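Local atomic coordinates of glycosyl hydrolase family 62 protein (Coprinopsis cinerea, PDB entry 5B6T), a protein that hydrolyses alpha-L-arabinofuranosidic bonds, probably removing arabinose side groups from arabinoxylan. Residues 143-148 and 265-270; 199-202 and 207-210; 30-35 and 271-276. All coordinates share one frame; numbering follows the deposited sequence.

Contact 1: 143-148 and 265-270; sequences DMWVIC and HGELIR. With CA (calcium ion), chain D.
With CG anti to the backbone N (chi1 -162°), H265 swings its ring toward D143, and W145 uses the same kind of torsion (chi1 -179°) to send its indole toward E267. OD1 of D143 meets CE1 of H265 at 3.3 Å, at the ring edge, with the carboxylate and ring planes nearly perpendicular. Water 1 joins the two polar ends: it is hydrogen-bonded to OD2 of D143 and accepts from ND1 of H265. The ring's other nitrogen, NE2, is the one protein ligand of the calcium ion, at 2.1 Å, and waters 2 to 6 complete six ligands. Water 3 is hydrogen-bonded to OE2 of E267 at 2.9 Å. That oxygen also approaches CZ3 of W145 at 3.4 Å and is hydrogen-bonded to S30, while NE1 of W145 is held by V199 O. R270 NH2 forms a salt bridge with OE1 of E267 at 2.9 Å. With an alanine in place of E267, R270 would probably lose its charge partner and water 3 this acceptor. The site lies at the middle of the five-bladed beta-propeller, where strands 142-148 and 266-268 come together. The calcium is held largely through water, and E267 reaches it as a second-shell group.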
loop_
_atom_site.group_PDB
_atom_site.type_symbol
_atom_site.label_atom_id
_atom_site.label_comp_id
_atom_site.label_asym_id
_atom_site.label_seq_id
_atom_site.Cartn_x
_atom_site.Cartn_y
_atom_site.Cartn_z
ATOM N N ASP A 143 7.508 -2.064 2.894
ATOM C CA ASP A 143 6.472 -1.204 2.294
ATOM C C ASP A 143 7.030 -0.226 1.273
ATOM O O ASP A 143 7.064 1.004 1.477
ATOM C CB ASP A 143 5.628 -0.540 3.399
ATOM C CG ASP A 143 4.977 -1.565 4.299
ATOM O OD1 ASP A 143 4.812 -2.720 3.857
ATOM O OD2 ASP A 143 4.589 -1.237 5.441
ATOM N N MET A 144 7.469 -0.826 0.181
ATOM C CA MET A 144 8.165 -0.144 -0.901
ATOM C C MET A 144 7.147 0.493 -1.828
ATOM O O MET A 144 6.213 -0.186 -2.278
ATOM C CB MET A 144 9.000 -1.172 -1.680
ATOM C CG MET A 144 9.830 -2.092 -0.810
ATOM S SD MET A 144 11.047 -1.204 0.165
ATOM C CE MET A 144 11.625 -2.528 1.241
ATOM N N TRP A 145 7.348 1.775 -2.136
ATOM C CA TRP A 145 6.386 2.530 -2.939
ATOM C C TRP A 145 7.069 3.438 -3.945
ATOM O O TRP A 145 7.883 4.305 -3.554
ATOM C CB TRP A 145 5.501 3.353 -1.993
ATOM C CG TRP A 145 4.457 4.157 -2.709
ATOM C CD1 TRP A 145 4.609 5.399 -3.284
ATOM C CD2 TRP A 145 3.099 3.797 -2.911
ATOM N NE1 TRP A 145 3.443 5.787 -3.858
ATOM C CE2 TRP A 145 2.484 4.838 -3.629
ATOM C CE3 TRP A 145 2.335 2.693 -2.550
ATOM C CZ2 TRP A 145 1.134 4.787 -4.018
ATOM C CZ3 TRP A 145 1.024 2.641 -2.946
ATOM C CH2 TRP A 145 0.425 3.691 -3.647
ATOM N N VAL A 146 6.716 3.287 -5.218
ATOM C CA VAL A 146 7.211 4.127 -6.308
ATOM C C VAL A 146 6.168 5.153 -6.720
ATOM O O VAL A 146 4.990 4.843 -6.862
ATOM C CB VAL A 146 7.615 3.259 -7.532
ATOM C CG1 VAL A 146 7.882 4.131 -8.762
ATOM C CG2 VAL A 146 8.797 2.361 -7.216
ATOM N N ILE A 147 6.633 6.379 -6.948
ATOM C CA ILE A 147 5.859 7.413 -7.649
ATOM C C ILE A 147 6.831 8.229 -8.492
ATOM O O ILE A 147 7.917 8.599 -8.031
ATOM C CB ILE A 147 5.008 8.283 -6.693
ATOM C CG1 ILE A 147 4.287 9.395 -7.459
ATOM C CG2 ILE A 147 5.820 8.864 -5.529
ATOM C CD1 ILE A 147 3.247 10.122 -6.660
ATOM N N CYS A 148 6.418 8.527 -9.729
ATOM C CA CYS A 148 7.219 9.308 -10.664
ATOM C C CYS A 148 6.491 10.588 -11.048
ATOM O O CYS A 148 5.266 10.628 -11.089
ATOM C CB CYS A 148 7.486 8.503 -11.935
ATOM S SG CYS A 148 8.123 6.842 -11.605
ATOM N N HIS A 265 -2.871 -0.918 6.540
ATOM C CA HIS A 265 -2.241 -1.000 5.221
ATOM C C HIS A 265 -3.169 -1.135 4.044
ATOM O O HIS A 265 -3.715 -2.197 3.810
ATOM C CB HIS A 265 -1.227 -2.141 5.210
ATOM C CG HIS A 265 -0.256 -2.043 4.088
ATOM N ND1 HIS A 265 1.086 -2.340 4.214
ATOM C CD2 HIS A 265 -0.429 -1.608 2.819
ATOM C CE1 HIS A 265 1.686 -2.118 3.060
ATOM N NE2 HIS A 265 0.790 -1.685 2.193
ATOM N N GLY A 266 -3.367 -0.028 3.337
ATOM C CA GLY A 266 -4.285 0.023 2.223
ATOM C C GLY A 266 -3.792 0.813 1.022
ATOM O O GLY A 266 -2.596 1.129 0.882
ATOM N N GLU A 267 -4.737 1.131 0.124
ATOM C CA GLU A 267 -4.472 1.926 -1.086
ATOM C C GLU A 267 -5.741 2.615 -1.508
ATOM O O GLU A 267 -6.846 2.027 -1.392
ATOM C CB GLU A 267 -3.967 1.071 -2.263
ATOM C CG GLU A 267 -2.447 1.168 -2.499
ATOM C CD GLU A 267 -1.967 0.496 -3.756
ATOM O OE1 GLU A 267 -2.705 0.526 -4.761
ATOM O OE2 GLU A 267 -0.850 -0.092 -3.738
ATOM N N LEU A 268 -5.582 3.833 -2.041
ATOM C CA LEU A 268 -6.703 4.561 -2.615
ATOM C C LEU A 268 -6.990 4.065 -4.033
ATOM O O LEU A 268 -6.085 3.672 -4.788
ATOM C CB LEU A 268 -6.446 6.079 -2.688
ATOM C CG LEU A 268 -6.557 6.901 -1.388
ATOM C CD1 LEU A 268 -6.037 8.322 -1.629
ATOM C CD2 LEU A 268 -8.001 6.968 -0.891
ATOM N N ILE A 269 -8.253 4.094 -4.406
ATOM C CA ILE A 269 -8.600 3.873 -5.808
ATOM C C ILE A 269 -8.075 5.060 -6.626
ATOM O O ILE A 269 -8.319 6.238 -6.279
ATOM C CB ILE A 269 -10.119 3.695 -5.998
ATOM C CG1 ILE A 269 -10.687 2.461 -5.266
ATOM C CG2 ILE A 269 -10.470 3.636 -7.463
ATOM C CD1 ILE A 269 -9.858 1.218 -5.241
ATOM N N ARG A 270 -7.324 4.767 -7.687
ATOM C CA ARG A 270 -6.630 5.789 -8.459
ATOM C C ARG A 270 -7.464 6.322 -9.617
ATOM O O ARG A 270 -8.447 5.724 -9.986
ATOM C CB ARG A 270 -5.324 5.201 -9.009
ATOM C CG ARG A 270 -4.466 4.483 -7.978
ATOM C CD ARG A 270 -3.207 3.943 -8.619
ATOM N NE ARG A 270 -2.642 2.917 -7.771
ATOM C CZ ARG A 270 -1.793 1.997 -8.191
ATOM N NH1 ARG A 270 -1.309 2.039 -9.415
ATOM N NH2 ARG A 270 -1.426 1.041 -7.359
HETATM CA CA CA D . 1.072 -1.040 0.160
HETATM O O HOH W 1 2.730 -2.834 6.568
HETATM O O HOH W 2 0.870 0.972 0.865
HETATM O O HOH W 3 1.255 -0.568 -1.860
HETATM O O HOH W 4 3.120 -0.938 0.358
HETATM O O HOH W 5 -1.008 -0.968 -0.049
HETATM O O HOH W 6 1.122 -3.121 -0.462
#

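Contact 2: 199-202 and 207-210; sequences VYRI and EYLL
A beta hairpin joins the ends of strands 195-202 and 207-215 here, within one of the five sheets that form the five-bladed beta-propeller of this family. V199 pairs with L210, Y200 with L209 and R201 with Y208, all antiparallel. Y200 and L209 are the hydrogen-bonded pair. Y200 N donates to L209 O at 2.9 Å, and L209 N returns a bond to Y200 O at 2.8 Å. Nearer the turn, I202 N donates to E207 O at 2.9 Å.

On the face that carries V199, R201, Y208 and L210, the main side-chain contact is between R201 and Y208. CG of R201 lies anti to the backbone N, and the chain then bends at chi2 (62°). This lays CD over one face of the Y208 ring, 4.0 Å from its centroid, as a CH-pi contact. The guanidinium is turned 53° from the ring plane and does not stack on it. Beyond the ring, water 7 joins Y208 OH at 2.7 Å to R201 NH1, while NH2 of R201 bonds to S205 O in the turn. Further along this face, V199 CG2 touches L210 CD1 at 3.8 Å.

The other face carries Y200, I202, E207 and L209. There I202 CD1 packs against CB of L209 at 3.9 Å, the two side chains crossing at about a right angle.

Strand 221-228 continues the sheet beyond 207-215, with backbone bonds from Y208 to S228 and from L210 to W226. Strand 278-279 runs parallel to 195-202 on its other flank and bonds to R201. Y200 and L209 also touch strand 266-268, where Y200 OH bonds to L268 N.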
loop_
_atom_site.group_PDB
_atom_site.type_symbol
_atom_site.label_atom_id
_atom_site.label_comp_id
_atom_site.label_asym_id
_atom_site.label_seq_id
_atom_site.Cartn_x
_atom_site.Cartn_y
_atom_site.Cartn_z
ATOM N N VAL A 199 1.844 7.388 -1.533
ATOM C CA VAL A 199 2.142 8.706 -2.080
ATOM C C VAL A 199 1.480 8.849 -3.456
ATOM O O VAL A 199 1.693 8.039 -4.335
ATOM C CB VAL A 199 3.648 8.996 -2.165
ATOM C CG1 VAL A 199 3.870 10.478 -2.468
ATOM C CG2 VAL A 199 4.315 8.597 -0.871
ATOM N N TYR A 200 0.638 9.894 -3.589
ATOM C CA TYR A 200 -0.150 10.111 -4.803
ATOM C C TYR A 200 -0.060 11.535 -5.325
ATOM O O TYR A 200 0.104 12.467 -4.537
ATOM C CB TYR A 200 -1.608 9.850 -4.524
ATOM C CG TYR A 200 -1.937 8.441 -4.088
ATOM C CD1 TYR A 200 -1.922 7.396 -4.993
ATOM C CD2 TYR A 200 -2.274 8.167 -2.775
ATOM C CE1 TYR A 200 -2.253 6.105 -4.614
ATOM C CE2 TYR A 200 -2.627 6.894 -2.382
ATOM C CZ TYR A 200 -2.591 5.848 -3.312
ATOM O OH TYR A 200 -2.941 4.574 -2.899
ATOM N N ARG A 201 -0.161 11.681 -6.648
ATOM C CA ARG A 201 -0.411 12.999 -7.266
ATOM C C ARG A 201 -1.890 13.300 -7.147
ATOM O O ARG A 201 -2.737 12.452 -7.452
ATOM C CB ARG A 201 0.002 12.986 -8.724
ATOM C CG ARG A 201 -0.396 14.217 -9.522
ATOM C CD ARG A 201 0.246 15.487 -8.987
ATOM N NE ARG A 201 -0.289 16.665 -9.664
ATOM C CZ ARG A 201 0.035 17.040 -10.904
ATOM N NH1 ARG A 201 0.907 16.344 -11.625
ATOM N NH2 ARG A 201 -0.533 18.131 -11.432
ATOM N N ILE A 202 -2.227 14.509 -6.711
ATOM C CA ILE A 202 -3.645 14.911 -6.577
ATOM C C ILE A 202 -4.051 15.586 -7.877
ATOM O O ILE A 202 -3.615 16.709 -8.142
ATOM C CB ILE A 202 -3.878 15.846 -5.373
ATOM C CG1 ILE A 202 -3.395 15.203 -4.075
ATOM C CG2 ILE A 202 -5.350 16.202 -5.255
ATOM C CD1 ILE A 202 -3.280 16.162 -2.892
ATOM N N GLU A 207 -0.142 19.402 -6.327
ATOM C CA GLU A 207 0.141 18.858 -4.998
ATOM C C GLU A 207 0.151 17.340 -4.993
ATOM O O GLU A 207 -0.470 16.685 -5.841
ATOM C CB GLU A 207 -0.903 19.304 -3.998
ATOM C CG GLU A 207 -0.776 20.744 -3.547
ATOM C CD GLU A 207 -1.924 21.098 -2.633
ATOM O OE1 GLU A 207 -3.080 21.019 -3.112
ATOM O OE2 GLU A 207 -1.685 21.406 -1.446
ATOM N N TYR A 208 0.790 16.818 -3.948
ATOM C CA TYR A 208 0.893 15.397 -3.655
ATOM C C TYR A 208 0.322 15.110 -2.277
ATOM O O TYR A 208 0.336 15.974 -1.383
ATOM C CB TYR A 208 2.353 14.950 -3.741
ATOM C CG TYR A 208 2.898 15.152 -5.138
ATOM C CD1 TYR A 208 3.411 16.379 -5.519
ATOM C CD2 TYR A 208 2.829 14.144 -6.101
ATOM C CE1 TYR A 208 3.879 16.602 -6.801
ATOM C CE2 TYR A 208 3.286 14.355 -7.395
ATOM C CZ TYR A 208 3.800 15.593 -7.741
ATOM O OH TYR A 208 4.245 15.824 -9.025
ATOM N N LEU A 209 -0.185 13.898 -2.122
ATOM C CA LEU A 209 -0.759 13.386 -0.859
ATOM C C LEU A 209 0.136 12.253 -0.317
ATOM O O LEU A 209 0.431 11.320 -1.035
ATOM C CB LEU A 209 -2.153 12.841 -1.126
ATOM C CG LEU A 209 -2.896 12.220 0.052
ATOM C CD1 LEU A 209 -3.207 13.207 1.168
ATOM C CD2 LEU A 209 -4.170 11.555 -0.425
ATOM N N LEU A 210 0.536 12.363 0.957
ATOM C CA LEU A 210 1.236 11.283 1.679
ATOM C C LEU A 210 0.295 10.727 2.749
ATOM O O LEU A 210 -0.240 11.482 3.557
ATOM C CB LEU A 210 2.480 11.836 2.382
ATOM C CG LEU A 210 3.190 10.911 3.374
ATOM C CD1 LEU A 210 3.795 9.706 2.687
ATOM C CD2 LEU A 210 4.263 11.710 4.117
HETATM O O HOH W 7 3.121 14.282 -10.952
#

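Contact 3: 30-35 and 271-276; sequences SVVYHD and SGNDQT
The amide of N273 and the ring of H34 are the flat groups here. The N273 amide lies with Y33 O close to its plane, and ND2 donates to that carbonyl at 2.8 Å along a nearly straight N-H line (165°). Seen from the carbonyl, the donor sits above the C=O plane, 44° out of it. The H34 ring carries CG of D35 over one face, offset toward the rim. Water 9 lies 2.7 Å from ND1 of H34 and accepts from ND2 of N273 at 2.9 Å. OD1 of N273 accepts from water 8 at 2.6 Å, and this water in turn accepts from Y33 N. OD1 also rests on the V32 side chain, 3.4 Å from CG1. With CG anti to its carbonyl carbon (chi1 -62°), N273 directs the amide at the strand. Just after it, D274 OD1 accepts from T276 N in an Asx turn, and also from T276 OG1 at 2.6 Å. N273 thus ties the loop 271-276 to strand 25-34, an outermost strand of a propeller blade, paired with 37-46 through V32 and H39. The loop also bonds to strand 82-89 through N273 and Y88, and to strand 142-148 through Q275 and C148.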
loop_
_atom_site.group_PDB
_atom_site.type_symbol
_atom_site.label_atom_id
_atom_site.label_comp_id
_atom_site.label_asym_id
_atom_site.label_seq_id
_atom_site.Cartn_x
_atom_site.Cartn_y
_atom_site.Cartn_z
ATOM N N SER A 30 -2.798 -3.773 -3.146
ATOM C CA SER A 30 -2.624 -2.810 -4.202
ATOM C C SER A 30 -3.730 -3.031 -5.247
ATOM O O SER A 30 -4.118 -4.162 -5.501
ATOM C CB SER A 30 -1.255 -2.994 -4.861
ATOM O OG SER A 30 -0.974 -1.917 -5.742
ATOM N N VAL A 31 -4.215 -1.956 -5.851
ATOM C CA VAL A 31 -5.387 -2.065 -6.703
ATOM C C VAL A 31 -5.421 -1.105 -7.874
ATOM O O VAL A 31 -5.170 0.086 -7.733
ATOM C CB VAL A 31 -6.688 -1.939 -5.879
ATOM C CG1 VAL A 31 -6.729 -0.643 -5.075
ATOM C CG2 VAL A 31 -7.919 -2.114 -6.744
ATOM N N VAL A 32 -5.774 -1.675 -9.029
ATOM C CA VAL A 32 -6.078 -0.898 -10.237
ATOM C C VAL A 32 -7.305 -1.471 -10.932
ATOM O O VAL A 32 -7.578 -2.673 -10.861
ATOM C CB VAL A 32 -4.905 -0.851 -11.247
ATOM C CG1 VAL A 32 -3.728 -0.088 -10.665
ATOM C CG2 VAL A 32 -4.455 -2.223 -11.715
ATOM N N TYR A 33 -8.027 -0.569 -11.597
ATOM C CA TYR A 33 -9.137 -0.937 -12.483
ATOM C C TYR A 33 -8.645 -0.805 -13.908
ATOM O O TYR A 33 -8.171 0.254 -14.307
ATOM C CB TYR A 33 -10.332 -0.030 -12.262
ATOM C CG TYR A 33 -11.605 -0.530 -12.939
ATOM C CD1 TYR A 33 -12.333 -1.567 -12.391
ATOM C CD2 TYR A 33 -12.080 0.060 -14.112
ATOM C CE1 TYR A 33 -13.503 -2.014 -12.978
ATOM C CE2 TYR A 33 -13.229 -0.398 -14.726
ATOM C CZ TYR A 33 -13.952 -1.416 -14.152
ATOM O OH TYR A 33 -15.142 -1.839 -14.738
ATOM N N HIS A 34 -8.714 -1.901 -14.657
ATOM C CA HIS A 34 -8.158 -1.934 -16.012
ATOM C C HIS A 34 -8.979 -2.867 -16.863
ATOM O O HIS A 34 -9.270 -4.017 -16.463
ATOM C CB HIS A 34 -6.698 -2.397 -15.978
ATOM C CG HIS A 34 -6.107 -2.681 -17.322
ATOM N ND1 HIS A 34 -5.705 -1.684 -18.165
ATOM C CD2 HIS A 34 -5.864 -3.843 -17.966
ATOM C CE1 HIS A 34 -5.213 -2.211 -19.273
ATOM N NE2 HIS A 34 -5.308 -3.519 -19.183
ATOM N N ASP A 35 -9.362 -2.359 -18.030
ATOM C CA ASP A 35 -10.203 -3.100 -18.958
ATOM C C ASP A 35 -11.363 -3.832 -18.303
ATOM O O ASP A 35 -11.548 -5.024 -18.468
ATOM C CB ASP A 35 -9.320 -4.026 -19.781
ATOM C CG ASP A 35 -8.538 -3.265 -20.829
ATOM O OD1 ASP A 35 -8.805 -2.044 -20.999
ATOM O OD2 ASP A 35 -7.665 -3.872 -21.476
ATOM N N SER A 271 -7.055 7.456 -10.173
ATOM C CA SER A 271 -7.702 7.987 -11.362
ATOM C C SER A 271 -7.018 7.512 -12.628
ATOM O O SER A 271 -7.530 7.754 -13.740
ATOM C CB SER A 271 -7.677 9.509 -11.323
ATOM O OG SER A 271 -6.360 9.965 -11.170
ATOM N N GLY A 272 -5.891 6.817 -12.486
ATOM C CA GLY A 272 -5.144 6.301 -13.631
ATOM C C GLY A 272 -4.087 5.340 -13.133
ATOM O O GLY A 272 -3.742 5.382 -11.946
ATOM N N ASN A 273 -3.570 4.498 -14.034
ATOM C CA ASN A 273 -2.766 3.357 -13.648
ATOM C C ASN A 273 -1.287 3.487 -13.902
ATOM O O ASN A 273 -0.567 2.539 -13.616
ATOM C CB ASN A 273 -3.308 2.094 -14.330
ATOM C CG ASN A 273 -4.733 1.801 -13.896
ATOM O OD1 ASN A 273 -5.104 2.161 -12.783
ATOM N ND2 ASN A 273 -5.536 1.194 -14.770
ATOM N N ASP A 274 -0.853 4.643 -14.397
ATOM C CA ASP A 274 0.540 4.830 -14.742
ATOM C C ASP A 274 1.430 5.176 -13.562
ATOM O O ASP A 274 0.994 5.203 -12.410
ATOM C CB ASP A 274 0.717 5.766 -15.954
ATOM C CG ASP A 274 0.629 7.234 -15.626
ATOM O OD1 ASP A 274 0.571 7.607 -14.448
ATOM O OD2 ASP A 274 0.613 8.047 -16.596
ATOM N N GLN A 275 2.703 5.394 -13.860
ATOM C CA GLN A 275 3.714 5.607 -12.847
ATOM C C GLN A 275 3.597 6.906 -12.079
ATOM O O GLN A 275 4.397 7.140 -11.160
ATOM C CB GLN A 275 5.112 5.522 -13.487
ATOM C CG GLN A 275 5.495 6.659 -14.409
ATOM C CD GLN A 275 4.852 6.618 -15.791
ATOM O OE1 GLN A 275 4.261 5.615 -16.221
ATOM N NE2 GLN A 275 5.005 7.738 -16.531
ATOM N N THR A 276 2.652 7.763 -12.457
ATOM C CA THR A 276 2.440 9.014 -11.703
ATOM C C THR A 276 1.551 8.828 -10.478
ATOM O O THR A 276 1.400 9.763 -9.675
ATOM C CB THR A 276 1.875 10.151 -12.575
ATOM O OG1 THR A 276 0.556 9.817 -13.017
ATOM C CG2 THR A 276 2.782 10.398 -13.785
HETATM O O HOH W 8 -7.266 2.228 -11.271
HETATM O O HOH W 9 -4.954 0.813 -17.586
#

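Overall arrangement
Contact 1 is fully buried near the middle of the chain, where a histidine and five waters bind the calcium, with E267 in the second shell. Contact 2 lies further out but is still largely buried. It is a pairing inside one sheet, made of backbone bonds, apolar packing and an arginine laid on a tyrosine ring. Contact 3 is partly buried and joins a strand edge to a loop by one amide and two waters. Contacts 1 and 3 are continuous in sequence, 265-270 running into 271-276, and are also joined by a bond from S30 to E267. Segment 143-148 bonds to both 271-276 and 199-202, whereas contacts 2 and 3 only brush at R201 and T276.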